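Local coordinates for protein SMG-7 (Caenorhabditis elegans, PDB 3ZHE) that pairs with SMG-5 in a heterodimer of 14-3-3-like domains required for efficient nonsense-mediated mRNA decay, at residues H90-P96 with F113-I119; R44-W50 with Y131-R135; I233-I239 with R279-V284. All blocks are in the same frame, centred on the assembly; numbering follows the deposited sequence.

Contact 1. Residues H90-P96 with F113-I119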
loop_
_atom_site.group_PDB
_atom_site.type_symbol
_atom_site.label_atom_id
_atom_site.label_comp_id
_atom_site.label_asym_id
_atom_site.label_seq_id
_atom_site.Cartn_x
_atom_site.Cartn_y
_atom_site.Cartn_z
ATOM N N HIS B 90 10.024 3.317 2.759
ATOM C CA HIS B 90 9.831 2.203 1.829
ATOM C C HIS B 90 10.900 2.172 0.741
ATOM O O HIS B 90 11.392 1.108 0.369
ATOM C CB HIS B 90 8.452 2.285 1.175
ATOM C CG HIS B 90 7.361 1.651 1.978
ATOM N ND1 HIS B 90 6.162 2.281 2.230
ATOM C CD2 HIS B 90 7.282 0.438 2.573
ATOM C CE1 HIS B 90 5.394 1.486 2.954
ATOM N NE2 HIS B 90 6.050 0.361 3.176
ATOM N N TYR B 91 11.247 3.353 0.244
ATOM C CA TYR B 91 12.184 3.513 -0.865
ATOM C C TYR B 91 13.562 2.910 -0.586
ATOM O O TYR B 91 14.267 2.501 -1.509
ATOM C CB TYR B 91 12.327 5.004 -1.185
ATOM C CG TYR B 91 13.001 5.326 -2.499
ATOM C CD1 TYR B 91 12.262 5.437 -3.670
ATOM C CD2 TYR B 91 14.371 5.546 -2.566
ATOM C CE1 TYR B 91 12.869 5.742 -4.871
ATOM C CE2 TYR B 91 14.988 5.851 -3.763
ATOM C CZ TYR B 91 14.231 5.949 -4.913
ATOM O OH TYR B 91 14.841 6.254 -6.108
ATOM N N HIS B 92 13.938 2.850 0.688
ATOM C CA HIS B 92 15.287 2.436 1.062
ATOM C C HIS B 92 15.365 1.099 1.803
ATOM O O HIS B 92 16.403 0.440 1.784
ATOM C CB HIS B 92 15.971 3.533 1.886
ATOM C CG HIS B 92 16.448 4.696 1.074
ATOM N ND1 HIS B 92 17.762 4.841 0.681
ATOM C CD2 HIS B 92 15.787 5.770 0.578
ATOM C CE1 HIS B 92 17.889 5.953 -0.020
ATOM N NE2 HIS B 92 16.707 6.536 -0.097
ATOM N N TYR B 93 14.275 0.699 2.453
ATOM C CA TYR B 93 14.285 -0.520 3.262
ATOM C C TYR B 93 13.168 -1.496 2.900
ATOM O O TYR B 93 12.045 -1.087 2.606
ATOM C CB TYR B 93 14.224 -0.172 4.750
ATOM C CG TYR B 93 15.490 0.467 5.268
ATOM C CD1 TYR B 93 15.716 1.828 5.115
ATOM C CD2 TYR B 93 16.460 -0.292 5.906
ATOM C CE1 TYR B 93 16.874 2.416 5.581
ATOM C CE2 TYR B 93 17.623 0.287 6.379
ATOM C CZ TYR B 93 17.823 1.642 6.214
ATOM O OH TYR B 93 18.977 2.227 6.681
ATOM N N GLU B 94 13.486 -2.786 2.929
ATOM C CA GLU B 94 12.518 -3.828 2.592
ATOM C C GLU B 94 11.437 -3.968 3.657
ATOM O O GLU B 94 11.478 -4.885 4.477
ATOM C CB GLU B 94 13.217 -5.174 2.399
ATOM C CG GLU B 94 14.257 -5.196 1.299
ATOM C CD GLU B 94 14.811 -6.584 1.061
ATOM O OE1 GLU B 94 14.205 -7.559 1.555
ATOM O OE2 GLU B 94 15.854 -6.704 0.384
ATOM N N ILE B 95 10.468 -3.061 3.638
ATOM C CA ILE B 95 9.379 -3.106 4.602
ATOM C C ILE B 95 8.356 -4.157 4.201
ATOM O O ILE B 95 7.785 -4.087 3.112
ATOM C CB ILE B 95 8.682 -1.748 4.737
ATOM C CG1 ILE B 95 9.694 -0.669 5.117
ATOM C CG2 ILE B 95 7.573 -1.823 5.774
ATOM C CD1 ILE B 95 10.423 -0.955 6.412
ATOM N N PRO B 96 8.130 -5.143 5.084
ATOM C CA PRO B 96 7.191 -6.243 4.841
ATOM C C PRO B 96 5.779 -5.753 4.547
ATOM O O PRO B 96 5.380 -4.694 5.030
ATOM C CB PRO B 96 7.203 -7.003 6.170
ATOM C CG PRO B 96 8.540 -6.710 6.756
ATOM C CD PRO B 96 8.827 -5.287 6.375
ATOM N N PHE B 113 10.724 -0.404 -6.569
ATOM C CA PHE B 113 11.975 -0.127 -5.870
ATOM C C PHE B 113 13.118 -0.984 -6.415
ATOM O O PHE B 113 12.890 -2.064 -6.957
ATOM C CB PHE B 113 11.807 -0.348 -4.364
ATOM C CG PHE B 113 10.583 0.313 -3.785
ATOM C CD1 PHE B 113 10.444 1.691 -3.811
ATOM C CD2 PHE B 113 9.579 -0.444 -3.204
ATOM C CE1 PHE B 113 9.324 2.299 -3.277
ATOM C CE2 PHE B 113 8.458 0.159 -2.666
ATOM C CZ PHE B 113 8.330 1.532 -2.705
ATOM N N LEU B 114 14.347 -0.495 -6.274
ATOM C CA LEU B 114 15.517 -1.200 -6.793
ATOM C C LEU B 114 16.277 -1.944 -5.701
ATOM O O LEU B 114 15.908 -3.053 -5.317
ATOM C CB LEU B 114 16.458 -0.221 -7.493
ATOM N N ASN B 115 17.345 -1.322 -5.210
ATOM C CA ASN B 115 18.209 -1.943 -4.212
ATOM C C ASN B 115 17.913 -1.443 -2.805
ATOM O O ASN B 115 18.421 -0.403 -2.384
ATOM C CB ASN B 115 19.680 -1.707 -4.554
ATOM C CG ASN B 115 20.041 -2.207 -5.938
ATOM O OD1 ASN B 115 20.224 -3.406 -6.148
ATOM N ND2 ASN B 115 20.142 -1.289 -6.893
ATOM N N ARG B 116 17.088 -2.190 -2.079
ATOM C CA ARG B 116 16.718 -1.826 -0.718
ATOM C C ARG B 116 17.515 -2.630 0.302
ATOM O O ARG B 116 17.735 -3.827 0.126
ATOM C CB ARG B 116 15.219 -2.050 -0.493
ATOM C CG ARG B 116 14.326 -1.311 -1.472
ATOM C CD ARG B 116 12.879 -1.312 -1.006
ATOM N NE ARG B 116 12.199 -2.583 -1.249
ATOM C CZ ARG B 116 10.931 -2.823 -0.925
ATOM N NH1 ARG B 116 10.204 -1.881 -0.341
ATOM N NH2 ARG B 116 10.389 -4.005 -1.183
ATOM N N LYS B 117 17.948 -1.963 1.367
ATOM C CA LYS B 117 18.602 -2.645 2.475
ATOM C C LYS B 117 17.593 -3.554 3.163
ATOM O O LYS B 117 16.460 -3.146 3.417
ATOM C CB LYS B 117 19.154 -1.636 3.481
ATOM C CG LYS B 117 20.257 -0.748 2.939
ATOM C CD LYS B 117 20.798 0.165 4.025
ATOM C CE LYS B 117 21.850 1.113 3.479
ATOM N NZ LYS B 117 22.379 2.005 4.545
ATOM N N PRO B 118 17.997 -4.794 3.465
ATOM C CA PRO B 118 17.073 -5.736 4.106
ATOM C C PRO B 118 16.778 -5.351 5.555
ATOM O O PRO B 118 17.656 -4.835 6.243
ATOM C CB PRO B 118 17.838 -7.060 4.050
ATOM C CG PRO B 118 19.276 -6.663 4.018
ATOM C CD PRO B 118 19.327 -5.384 3.233
ATOM N N ILE B 119 15.548 -5.592 6.002
ATOM C CA ILE B 119 15.185 -5.358 7.396
ATOM C C ILE B 119 15.845 -6.400 8.294
ATOM O O ILE B 119 15.751 -7.601 8.037
ATOM C CB ILE B 119 13.651 -5.384 7.603
ATOM C CG1 ILE B 119 13.031 -4.054 7.172
ATOM C CG2 ILE B 119 13.302 -5.663 9.059
ATOM C CD1 ILE B 119 13.509 -2.860 7.973
#
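Arg116 reaches across residues 90-96, its guanidinium lying with one face over Glu94 CA and Ile95 N. At the edge of the group Arg116 NH1 donates to the carbonyl His90 O (3.3 Å, nearly linear), which ties it to the end of helix 68-92. The backbones meet in a single parallel beta bridge, Tyr93 with Lys117, in a part of the N-terminal 14-3-3-like domain that is otherwise helix and loop. Both backbone polar atoms of Lys117 are bonded: Lys117 N donates to His92 O (2.9 Å), and Lys117 O accepts Glu94 N (3.0 Å). Starting from Tyr93, an inverse gamma turn centred on Glu94 bends the chain, held by a weak Ile95 N to Tyr93 O bond. Apolar packing flanks the bridge. The Phe113 ring, one face beneath His90 O, touches Tyr91, CD1 to CD1 4.2 Å; at the other end Ile119 meets Ile95, Tyr93 and Pro96. Phe37 of helix 37-42 backs Tyr93, Ile95 and Ile119. Tyr91 packs on Val130, and Leu114 of the loop on Asp156, of the SMG-5 chain, so the contact takes part in the heterodimer interface. The closest approach between the two isoleucine side chains is Ile95 CD1 to Ile119 CD1, 3.9 Å.

Contact 2. Residues R44-W50 with Y131-R135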
loop_
_atom_site.group_PDB
_atom_site.type_symbol
_atom_site.label_atom_id
_atom_site.label_comp_id
_atom_site.label_asym_id
_atom_site.label_seq_id
_atom_site.Cartn_x
_atom_site.Cartn_y
_atom_site.Cartn_z
ATOM N N ARG B 44 12.927 5.636 18.648
ATOM C CA ARG B 44 11.579 6.136 18.375
ATOM C C ARG B 44 11.568 7.541 17.771
ATOM O O ARG B 44 11.034 8.477 18.367
ATOM C CB ARG B 44 10.711 6.087 19.637
ATOM C CG ARG B 44 10.389 4.680 20.122
ATOM C CD ARG B 44 9.834 3.803 19.002
ATOM N NE ARG B 44 8.588 4.315 18.434
ATOM C CZ ARG B 44 7.375 3.944 18.832
ATOM N NH1 ARG B 44 7.236 3.059 19.810
ATOM N NH2 ARG B 44 6.298 4.458 18.253
ATOM N N PHE B 45 12.160 7.682 16.589
ATOM C CA PHE B 45 12.209 8.972 15.907
ATOM C C PHE B 45 10.891 9.289 15.201
ATOM O O PHE B 45 10.646 10.433 14.813
ATOM C CB PHE B 45 13.372 9.024 14.910
ATOM C CG PHE B 45 14.700 9.361 15.535
ATOM C CD1 PHE B 45 14.834 9.464 16.910
ATOM C CD2 PHE B 45 15.813 9.590 14.741
ATOM C CE1 PHE B 45 16.055 9.778 17.480
ATOM C CE2 PHE B 45 17.034 9.905 15.305
ATOM C CZ PHE B 45 17.156 9.999 16.677
ATOM N N ASP B 46 10.051 8.272 15.029
ATOM C CA ASP B 46 8.709 8.477 14.493
ATOM C C ASP B 46 7.899 9.337 15.460
ATOM O O ASP B 46 7.151 10.229 15.044
ATOM C CB ASP B 46 8.013 7.133 14.256
ATOM C CG ASP B 46 8.022 6.247 15.486
ATOM O OD1 ASP B 46 8.960 6.376 16.302
ATOM O OD2 ASP B 46 7.095 5.422 15.637
ATOM N N VAL B 47 8.067 9.069 16.753
ATOM C CA VAL B 47 7.412 9.843 17.802
ATOM C C VAL B 47 7.898 11.288 17.804
ATOM O O VAL B 47 7.108 12.211 17.990
ATOM C CB VAL B 47 7.645 9.222 19.197
ATOM C CG1 VAL B 47 7.209 10.179 20.301
ATOM C CG2 VAL B 47 6.913 7.897 19.318
ATOM N N LYS B 48 9.196 11.482 17.593
ATOM C CA LYS B 48 9.762 12.827 17.554
ATOM C C LYS B 48 9.240 13.593 16.338
ATOM O O LYS B 48 8.917 14.785 16.425
ATOM C CB LYS B 48 11.293 12.771 17.548
ATOM C CG LYS B 48 11.888 12.037 18.743
ATOM C CD LYS B 48 13.334 12.442 18.983
ATOM C CE LYS B 48 13.847 11.915 20.315
ATOM N NZ LYS B 48 15.181 12.482 20.660
ATOM N N PHE B 49 9.153 12.885 15.215
ATOM C CA PHE B 49 8.618 13.423 13.971
ATOM C C PHE B 49 7.198 13.924 14.189
ATOM O O PHE B 49 6.887 15.099 13.941
ATOM C CB PHE B 49 8.620 12.325 12.904
ATOM C CG PHE B 49 8.362 12.821 11.509
ATOM C CD1 PHE B 49 7.068 12.953 11.030
ATOM C CD2 PHE B 49 9.418 13.136 10.667
ATOM C CE1 PHE B 49 6.832 13.403 9.742
ATOM C CE2 PHE B 49 9.188 13.584 9.379
ATOM C CZ PHE B 49 7.893 13.718 8.916
ATOM N N TRP B 50 6.339 13.027 14.663
ATOM C CA TRP B 50 4.955 13.385 14.932
ATOM C C TRP B 50 4.848 14.477 15.995
ATOM O O TRP B 50 3.897 15.248 16.001
ATOM C CB TRP B 50 4.140 12.163 15.360
ATOM C CG TRP B 50 2.764 12.532 15.817
ATOM C CD1 TRP B 50 2.302 12.551 17.100
ATOM C CD2 TRP B 50 1.677 12.974 14.993
ATOM N NE1 TRP B 50 0.989 12.961 17.125
ATOM C CE2 TRP B 50 0.583 13.227 15.843
ATOM C CE3 TRP B 50 1.523 13.171 13.617
ATOM C CZ2 TRP B 50 -0.651 13.667 15.361
ATOM C CZ3 TRP B 50 0.298 13.606 13.141
ATOM C CH2 TRP B 50 -0.772 13.850 14.010
ATOM N N TYR B 131 2.594 2.914 13.739
ATOM C CA TYR B 131 2.605 4.291 14.221
ATOM C C TYR B 131 2.248 5.274 13.107
ATOM O O TYR B 131 1.418 6.165 13.293
ATOM C CB TYR B 131 3.966 4.642 14.825
ATOM C CG TYR B 131 3.975 5.951 15.584
ATOM C CD1 TYR B 131 3.596 6.002 16.917
ATOM C CD2 TYR B 131 4.361 7.133 14.965
ATOM C CE1 TYR B 131 3.600 7.193 17.615
ATOM C CE2 TYR B 131 4.368 8.332 15.656
ATOM C CZ TYR B 131 3.987 8.354 16.981
ATOM O OH TYR B 131 3.993 9.543 17.675
ATOM N N VAL B 132 2.882 5.102 11.951
ATOM C CA VAL B 132 2.600 5.927 10.780
ATOM C C VAL B 132 1.118 5.871 10.415
ATOM O O VAL B 132 0.484 6.906 10.182
ATOM C CB VAL B 132 3.461 5.493 9.572
ATOM C CG1 VAL B 132 2.930 6.100 8.281
ATOM C CG2 VAL B 132 4.919 5.869 9.796
ATOM N N LEU B 133 0.569 4.659 10.384
ATOM C CA LEU B 133 -0.856 4.475 10.119
ATOM C C LEU B 133 -1.723 5.173 11.168
ATOM O O LEU B 133 -2.737 5.798 10.835
ATOM C CB LEU B 133 -1.196 2.985 10.050
ATOM C CG LEU B 133 -0.661 2.244 8.824
ATOM C CD1 LEU B 133 -0.889 0.745 8.948
ATOM C CD2 LEU B 133 -1.311 2.784 7.560
ATOM N N LEU B 134 -1.314 5.068 12.430
ATOM C CA LEU B 134 -2.012 5.730 13.530
ATOM C C LEU B 134 -2.096 7.237 13.305
ATOM O O LEU B 134 -3.174 7.836 13.391
ATOM C CB LEU B 134 -1.307 5.441 14.859
ATOM C CG LEU B 134 -1.664 6.355 16.036
ATOM C CD1 LEU B 134 -3.101 6.140 16.494
ATOM C CD2 LEU B 134 -0.691 6.160 17.194
ATOM N N ARG B 135 -0.953 7.844 13.004
ATOM C CA ARG B 135 -0.888 9.294 12.844
ATOM C C ARG B 135 -1.570 9.795 11.570
ATOM O O ARG B 135 -2.125 10.898 11.553
ATOM C CB ARG B 135 0.557 9.792 12.932
ATOM C CG ARG B 135 1.193 9.572 14.297
ATOM C CD ARG B 135 0.193 9.837 15.414
ATOM N NE ARG B 135 0.784 9.665 16.737
ATOM C CZ ARG B 135 0.112 9.797 17.876
ATOM N NH1 ARG B 135 -1.179 10.101 17.858
ATOM N NH2 ARG B 135 0.731 9.623 19.036
#
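Arg44, of positive phi, closes the Schellman motif that ends helix 37-42; its side chain forms a two-pronged salt bridge with Asp46, Arg44 NE to Asp46 OD1 at 3.0 Å and Arg44 NH2 to Asp46 OD2 at 2.9 Å. Arg44 NH2 also sits 3.4 Å from Tyr131 CD1. Asp46 points toward the other helix, with OD2 over one face of the Tyr131 ring, 3.2 Å from its CG. One residue on, Val47 CG2 packs against Tyr131 CZ at 3.8 Å. Here helices 45-63 and 122-142 run side by side in the helical bundle of the 14-3-3-like domain, their short segments nearly parallel at 18° with axes 10.9 Å apart; residues 131-135 also fall in a predicted TPR repeat. Trp50 lies one turn beyond Asp46, its CB 3.8 Å from Tyr131 CE2 and its indole under Arg135, whose guanidinium stacks flat on it (planes at 6°, centres 3.8 Å apart). This off-centre cation-pi contact is joined by a CH-pi contact, Arg135 CD standing 3.4 Å from the centroid of the Trp50 five-membered ring. Arg135 NE makes a weak hydrogen bond to Tyr131 OH, and Arg135 NH1 a salt bridge to Asp138.

Contact 3. Residues I233-I239 with R279-V284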
loop_
_atom_site.group_PDB
_atom_site.type_symbol
_atom_site.label_atom_id
_atom_site.label_comp_id
_atom_site.label_asym_id
_atom_site.label_seq_id
_atom_site.Cartn_x
_atom_site.Cartn_y
_atom_site.Cartn_z
ATOM N N ILE B 233 -22.097 1.816 38.976
ATOM C CA ILE B 233 -21.134 0.972 39.674
ATOM C C ILE B 233 -19.854 1.758 39.940
ATOM O O ILE B 233 -19.299 1.716 41.040
ATOM C CB ILE B 233 -20.791 -0.297 38.867
ATOM C CG1 ILE B 233 -22.013 -1.205 38.739
ATOM C CG2 ILE B 233 -19.659 -1.060 39.528
ATOM C CD1 ILE B 233 -21.753 -2.453 37.925
ATOM N N HIS B 234 -19.403 2.484 38.921
ATOM C CA HIS B 234 -18.161 3.250 39.001
ATOM C C HIS B 234 -18.200 4.342 40.070
ATOM O O HIS B 234 -17.243 4.516 40.824
ATOM C CB HIS B 234 -17.842 3.878 37.643
ATOM C CG HIS B 234 -16.472 4.478 37.561
ATOM N ND1 HIS B 234 -15.401 3.809 37.009
ATOM C CD2 HIS B 234 -15.999 5.681 37.962
ATOM C CE1 HIS B 234 -14.328 4.576 37.072
ATOM N NE2 HIS B 234 -14.663 5.717 37.646
ATOM N N PHE B 235 -19.305 5.077 40.128
ATOM C CA PHE B 235 -19.427 6.197 41.057
ATOM C C PHE B 235 -20.038 5.791 42.394
ATOM O O PHE B 235 -20.477 6.646 43.166
ATOM C CB PHE B 235 -20.245 7.332 40.437
ATOM C CG PHE B 235 -19.548 8.037 39.313
ATOM C CD1 PHE B 235 -18.499 8.906 39.567
ATOM C CD2 PHE B 235 -19.946 7.841 38.001
ATOM C CE1 PHE B 235 -17.856 9.561 38.533
ATOM C CE2 PHE B 235 -19.307 8.492 36.964
ATOM C CZ PHE B 235 -18.261 9.354 37.230
ATOM N N LEU B 236 -20.062 4.486 42.656
ATOM C CA LEU B 236 -20.563 3.949 43.919
ATOM C C LEU B 236 -21.990 4.399 44.225
ATOM O O LEU B 236 -22.310 4.751 45.360
ATOM C CB LEU B 236 -19.628 4.328 45.074
ATOM C CG LEU B 236 -18.208 3.757 45.019
ATOM C CD1 LEU B 236 -17.344 4.344 46.125
ATOM C CD2 LEU B 236 -18.241 2.239 45.111
ATOM N N LEU B 237 -22.843 4.383 43.205
ATOM C CA LEU B 237 -24.238 4.778 43.369
ATOM C C LEU B 237 -25.150 3.559 43.421
ATOM O O LEU B 237 -24.825 2.503 42.878
ATOM C CB LEU B 237 -24.668 5.707 42.233
ATOM C CG LEU B 237 -23.807 6.954 42.027
ATOM C CD1 LEU B 237 -24.372 7.828 40.916
ATOM C CD2 LEU B 237 -23.682 7.737 43.324
ATOM N N GLU B 238 -26.295 3.713 44.078
ATOM C CA GLU B 238 -27.250 2.621 44.223
ATOM C C GLU B 238 -28.035 2.396 42.933
ATOM O O GLU B 238 -28.640 3.323 42.397
ATOM C CB GLU B 238 -28.211 2.907 45.381
ATOM C CG GLU B 238 -29.233 1.808 45.641
ATOM C CD GLU B 238 -30.142 2.127 46.814
ATOM O OE1 GLU B 238 -29.994 3.218 47.401
ATOM O OE2 GLU B 238 -31.003 1.286 47.150
ATOM N N ILE B 239 -28.015 1.162 42.437
ATOM C CA ILE B 239 -28.770 0.809 41.241
ATOM C C ILE B 239 -30.235 0.572 41.594
ATOM O O ILE B 239 -30.564 -0.390 42.291
ATOM C CB ILE B 239 -28.180 -0.432 40.542
ATOM C CG1 ILE B 239 -26.724 -0.172 40.146
ATOM C CG2 ILE B 239 -29.007 -0.802 39.320
ATOM C CD1 ILE B 239 -26.089 -1.301 39.359
ATOM N N ARG B 279 -20.889 -3.118 47.976
ATOM C CA ARG B 279 -22.143 -3.096 47.234
ATOM C C ARG B 279 -21.893 -3.122 45.730
ATOM O O ARG B 279 -22.505 -3.907 44.995
ATOM C CB ARG B 279 -22.951 -1.852 47.607
ATOM C CG ARG B 279 -24.286 -1.742 46.902
ATOM C CD ARG B 279 -25.010 -0.468 47.295
ATOM N NE ARG B 279 -24.267 0.727 46.910
ATOM C CZ ARG B 279 -24.688 1.968 47.126
ATOM N NH1 ARG B 279 -25.850 2.180 47.728
ATOM N NH2 ARG B 279 -23.949 3.000 46.741
ATOM N N ALA B 280 -20.984 -2.261 45.279
ATOM C CA ALA B 280 -20.638 -2.189 43.862
ATOM C C ALA B 280 -20.105 -3.525 43.337
ATOM O O ALA B 280 -20.548 -4.025 42.294
ATOM C CB ALA B 280 -19.628 -1.079 43.620
ATOM N N VAL B 281 -19.158 -4.099 44.074
ATOM C CA VAL B 281 -18.577 -5.387 43.716
ATOM C C VAL B 281 -19.653 -6.472 43.681
ATOM O O VAL B 281 -19.585 -7.394 42.869
ATOM C CB VAL B 281 -17.427 -5.777 44.682
ATOM C CG1 VAL B 281 -17.046 -7.244 44.530
ATOM C CG2 VAL B 281 -16.215 -4.888 44.446
ATOM N N GLU B 282 -20.658 -6.347 44.543
ATOM C CA GLU B 282 -21.776 -7.289 44.539
ATOM C C GLU B 282 -22.644 -7.149 43.288
ATOM O O GLU B 282 -23.101 -8.150 42.722
ATOM C CB GLU B 282 -22.633 -7.127 45.796
ATOM C CG GLU B 282 -23.777 -8.125 45.897
ATOM C CD GLU B 282 -23.300 -9.552 46.111
ATOM O OE1 GLU B 282 -22.102 -9.751 46.409
ATOM O OE2 GLU B 282 -24.129 -10.476 45.985
ATOM N N TYR B 283 -22.887 -5.908 42.870
ATOM C CA TYR B 283 -23.576 -5.646 41.606
ATOM C C TYR B 283 -22.833 -6.351 40.469
ATOM O O TYR B 283 -23.418 -7.129 39.684
ATOM C CB TYR B 283 -23.617 -4.142 41.325
ATOM C CG TYR B 283 -24.630 -3.351 42.132
ATOM C CD1 TYR B 283 -25.940 -3.792 42.269
ATOM C CD2 TYR B 283 -24.274 -2.156 42.743
ATOM C CE1 TYR B 283 -26.866 -3.066 42.998
ATOM C CE2 TYR B 283 -25.194 -1.424 43.474
ATOM C CZ TYR B 283 -26.487 -1.885 43.598
ATOM O OH TYR B 283 -27.408 -1.164 44.323
ATOM N N VAL B 284 -21.534 -6.069 40.401
ATOM C CA VAL B 284 -20.649 -6.688 39.418
ATOM C C VAL B 284 -20.757 -8.209 39.455
ATOM O O VAL B 284 -20.800 -8.859 38.414
ATOM C CB VAL B 284 -19.180 -6.270 39.645
ATOM C CG1 VAL B 284 -18.255 -7.005 38.685
ATOM C CG2 VAL B 284 -19.027 -4.765 39.491
#
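Ile233, in the last turn of helix 222-234, forms the apolar centre, set against helix 277-304 where the backbones come closest (Ile233 CA to Ala280 CA, 5.3 Å). The small Ala280 side chain permits this approach: Ala280 CB lies 3.8 Å from Ile233 O and 4.1 Å from Ile233 CG2. That CG2 also meets Val284 CG2 at 3.8 Å, while Ile233 CG1 touches Tyr283 CB at 4.2 Å. Helix 222-234 ends in a Schellman motif with Leu236, of positive phi, as its C-prime residue, and the chain then turns to run on past the Arg279 and Tyr283 side chains. Leu236 CD2 adds a further contact to Ala280 CB (3.9 Å). Further along, Ile239 points toward the helix and lays its CD1 over one face of the Tyr283 ring, a CH-pi contact 3.8 Å from the centroid. The same tyrosine supplies the polar link, since Ile239 N donates to Tyr283 OH (3.1 Å). At the outer edge the Arg279 guanidinium has one face over Leu237 C and Glu238 N, its NH2 2.8 Å from Leu236 O; Glu238 OE1, 4.3 Å from Arg279 NH1, is too distant for a salt bridge. The joint belongs to the all-helical region matched by the Est1 DNA/RNA-binding family. Val266 and Leu270 of helix 257-270 pack on Ile233, Leu270 also reaching Leu236 and Ala280, while Leu246 of helix 243-253 packs on Ile239 and Tyr283.

Contacts 1 and 2 belong to one helical bundle, their centres 19 Å apart and their nearest atoms about 7 Å apart. The chain leaves helix 45-63 of contact 2, enters helix 68-92, makes contact 1 at its end, and returns through helix 122-142 to complete contact 2. Contact 1 also packs on the SMG-5 chain, whereas contacts 2 and 3 are not touched by it. Contact 3 lies in the later helical region on the opposite side of the chain's centre, about 40 Å from contact 2 and 55 Å from contact 1 between centres. It joins helices within its own region, without direct contact with the other two.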